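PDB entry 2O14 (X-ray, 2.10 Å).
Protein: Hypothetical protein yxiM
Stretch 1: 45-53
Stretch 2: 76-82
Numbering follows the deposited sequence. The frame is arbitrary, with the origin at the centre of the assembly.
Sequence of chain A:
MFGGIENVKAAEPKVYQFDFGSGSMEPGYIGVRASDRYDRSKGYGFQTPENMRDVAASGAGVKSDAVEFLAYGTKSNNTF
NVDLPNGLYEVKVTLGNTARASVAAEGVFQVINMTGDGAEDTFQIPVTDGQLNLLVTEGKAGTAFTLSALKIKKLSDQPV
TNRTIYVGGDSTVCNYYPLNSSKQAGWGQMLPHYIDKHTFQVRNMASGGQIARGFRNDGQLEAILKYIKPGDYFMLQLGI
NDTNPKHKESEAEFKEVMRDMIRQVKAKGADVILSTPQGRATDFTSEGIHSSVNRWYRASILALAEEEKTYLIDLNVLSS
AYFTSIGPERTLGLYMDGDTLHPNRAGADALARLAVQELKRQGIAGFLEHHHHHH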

# COMPACT_ATOMS: atom_id res chain seq x y z
N GLY A 45 -1.19 -3.62 -26.11
CA GLY A 45 -1.84 -4.91 -26.28
C GLY A 45 -1.36 -5.92 -25.26
O GLY A 45 -0.39 -5.68 -24.54
N PHE A 46 -2.03 -7.07 -25.20
CA PHE A 46 -1.66 -8.10 -24.25
C PHE A 46 -0.55 -9.03 -24.76
O PHE A 46 -0.58 -9.49 -25.90
N GLN A 47 0.41 -9.29 -23.89
CA GLN A 47 1.56 -10.13 -24.22
C GLN A 47 1.15 -11.58 -24.45
O GLN A 47 1.68 -12.23 -25.35
N THR A 48 0.24 -12.07 -23.63
CA THR A 48 -0.26 -13.44 -23.73
C THR A 48 -1.79 -13.41 -23.67
O THR A 48 -2.38 -13.69 -22.63
N PRO A 49 -2.44 -13.06 -24.79
CA PRO A 49 -3.90 -12.99 -24.90
C PRO A 49 -4.63 -14.27 -24.49
O PRO A 49 -5.78 -14.23 -24.06
N GLU A 50 -3.97 -15.42 -24.64
CA GLU A 50 -4.60 -16.70 -24.29
C GLU A 50 -5.03 -16.77 -22.83
O GLU A 50 -5.92 -17.55 -22.48
N ASN A 51 -4.41 -15.96 -21.98
CA ASN A 51 -4.76 -15.96 -20.56
C ASN A 51 -5.55 -14.73 -20.14
O ASN A 51 -5.60 -14.39 -18.95
N MSE A 52 -6.17 -14.07 -21.11
CA MSE A 52 -6.98 -12.88 -20.84
C MSE A 52 -8.40 -13.21 -21.28
O MSE A 52 -8.60 -13.99 -22.21
N ARG A 53 -9.39 -12.62 -20.61
CA ARG A 53 -10.78 -12.87 -20.95
C ARG A 53 -11.63 -11.61 -20.78
O ARG A 53 -11.44 -10.86 -19.83
N SER A 76 4.41 -12.77 -13.70
CA SER A 76 3.67 -13.32 -14.83
C SER A 76 3.90 -12.51 -16.11
O SER A 76 4.08 -11.29 -16.07
N ASN A 77 3.90 -13.20 -17.24
CA ASN A 77 4.07 -12.56 -18.53
C ASN A 77 2.71 -12.15 -19.07
O ASN A 77 2.61 -11.53 -20.12
N ASN A 78 1.66 -12.52 -18.33
CA ASN A 78 0.29 -12.19 -18.71
C ASN A 78 0.00 -10.72 -18.42
O ASN A 78 -0.86 -10.40 -17.60
N THR A 79 0.72 -9.82 -19.08
CA THR A 79 0.52 -8.39 -18.85
C THR A 79 -0.09 -7.63 -20.02
O THR A 79 -0.21 -8.14 -21.13
N PHE A 80 -0.49 -6.40 -19.73
CA PHE A 80 -0.99 -5.49 -20.75
C PHE A 80 0.25 -4.64 -20.95
O PHE A 80 0.78 -4.09 -19.98
N ASN A 81 0.73 -4.52 -22.18
CA ASN A 81 1.91 -3.71 -22.44
C ASN A 81 1.55 -2.45 -23.19
O ASN A 81 0.59 -2.43 -23.98
N VAL A 82 2.31 -1.39 -22.94
CA VAL A 82 2.11 -0.13 -23.62
C VAL A 82 3.46 0.56 -23.77
O VAL A 82 4.15 0.84 -22.79

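Packing of side chains between stretch 2 (76-82) and stretch 1 (45-53), followed along stretch 2. Ser-76 (chi1 t) stays out of reach of stretch 1 but braces the turn: its OG accepts a hydrogen bond from Asn-78 N at 3.1 Å. Asn-77 (m) points sideways, and its backbone does most of the touching, with Asn-77 O 3.3 Å from Gln-47 CB; its CB also lies 4.3 Å from Thr-48 CG2. Asn-78 (t) starts sideways, yet its end reaches into stretch 1 and it loses more surface there than any other residue of the two stretches. Its amide, probably turned over in the model, sits among Thr-48 (p), Asn-51 (m) and the selenomethionine Met-52 (m, m, m), so the polar pairing there remains open; the modelled ND2 of Asn-78 is 3.2 Å from Met-52 SE. Thr-79 (p) turns away, leaving its carbonyl to face stretch 1: Thr-79 O accepts from Gln-47 N (3.1 Å), receives a CA-H...O contact from Phe-46 CA (3.4 Å), and takes a hydrogen bond from water 1 (3.0 Å to Thr-79 O), which in turn accepts from Thr-48 N (3.0 Å to the water O). Phe-80 (t) and Phe-46 (m) share one face of the sheet as a non-hydrogen-bonded antiparallel pair; the edge of Phe-80 meets the face of Phe-46, centroids 5.5 Å apart and planes at 61°, while Phe-46 CE1 packs 3.6 Å from Phe-80 CB. Asn-81 (m) projects from the other face, beside Gly-45, which has no side chain. Asn-81 N to Gly-45 O (2.9 Å) and Gly-45 N to Asn-81 O (3.0 Å) join the strands, and Asn-81 ND2 gives a weak hydrogen bond to Gln-47 OE1 (2.9 Å); Asn-81 OD1 accepts from Thr-79 OG1 (2.7 Å). Val-82 (p) points sideways and makes no contact with stretch 1.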

# COMPACT_ATOMS: atom_id res chain seq x y z
CB PHE A 46 -2.90 -8.90 -23.87
CG PHE A 46 -3.91 -8.10 -23.11
CD1 PHE A 46 -3.69 -7.78 -21.78
CD2 PHE A 46 -5.06 -7.65 -23.74
CE1 PHE A 46 -4.61 -7.01 -21.08
CE2 PHE A 46 -5.99 -6.88 -23.04
CZ PHE A 46 -5.77 -6.56 -21.71
CB GLN A 47 2.60 -10.05 -23.10
CG GLN A 47 3.90 -10.76 -23.41
CD GLN A 47 4.53 -10.28 -24.71
OE1 GLN A 47 4.76 -9.08 -24.90
NE2 GLN A 47 4.81 -11.21 -25.62
CB THR A 48 0.30 -14.34 -22.59
OG1 THR A 48 -0.13 -13.84 -21.31
CG2 THR A 48 1.83 -14.35 -22.63
CB PRO A 49 -4.14 -12.66 -26.37
CG PRO A 49 -2.88 -12.00 -26.81
CD PRO A 49 -1.80 -12.76 -26.09
CB GLU A 50 -3.65 -17.88 -24.58
CG GLU A 50 -2.38 -17.87 -23.74
CD GLU A 50 -1.21 -17.21 -24.44
OE1 GLU A 50 -1.43 -16.24 -25.20
OE2 GLU A 50 -0.06 -17.65 -24.22
CB ASN A 51 -3.48 -16.08 -19.71
CG ASN A 51 -2.91 -17.50 -19.73
OD1 ASN A 51 -1.70 -17.70 -19.57
ND2 ASN A 51 -3.78 -18.48 -19.91
CB MSE A 52 -6.48 -11.68 -21.64
CG MSE A 52 -5.05 -11.26 -21.35
SE MSE A 52 -4.71 -10.66 -19.53
CE MSE A 52 -6.20 -9.44 -19.35
CB ARG A 53 -11.33 -13.99 -20.07
CG ARG A 53 -12.81 -14.26 -20.21
CD ARG A 53 -13.22 -15.42 -19.31
NE ARG A 53 -12.50 -16.64 -19.66
CZ ARG A 53 -12.35 -17.68 -18.85
NH1 ARG A 53 -11.68 -18.75 -19.25
NH2 ARG A 53 -12.86 -17.65 -17.62
CB SER A 76 2.18 -13.35 -14.51
OG SER A 76 1.45 -13.89 -15.59
CB ASN A 77 4.74 -13.51 -19.53
CG ASN A 77 6.24 -13.57 -19.35
OD1 ASN A 77 6.88 -14.56 -19.69
ND2 ASN A 77 6.82 -12.49 -18.83
CB ASN A 78 -0.70 -13.06 -17.93
CG ASN A 78 -2.12 -12.97 -18.49
OD1 ASN A 78 -3.10 -13.13 -17.76
ND2 ASN A 78 -2.22 -12.72 -19.79
CB THR A 79 1.85 -7.69 -18.54
OG1 THR A 79 2.78 -7.96 -19.61
CG2 THR A 79 2.43 -8.16 -17.22
CB PHE A 80 -2.11 -4.62 -20.20
CG PHE A 80 -2.40 -3.41 -21.05
CD1 PHE A 80 -2.98 -3.55 -22.31
CD2 PHE A 80 -2.08 -2.13 -20.60
CE1 PHE A 80 -3.23 -2.44 -23.11
CE2 PHE A 80 -2.32 -1.01 -21.39
CZ PHE A 80 -2.90 -1.16 -22.65
CB ASN A 81 2.93 -4.47 -23.30
CG ASN A 81 3.19 -5.87 -22.80
OD1 ASN A 81 3.07 -6.15 -21.61
ND2 ASN A 81 3.56 -6.76 -23.71
CB VAL A 82 1.12 0.80 -22.86
CG1 VAL A 82 1.53 0.94 -21.41
CG2 VAL A 82 1.07 2.17 -23.53
O HOH W 1 -1.46 -10.80 -21.57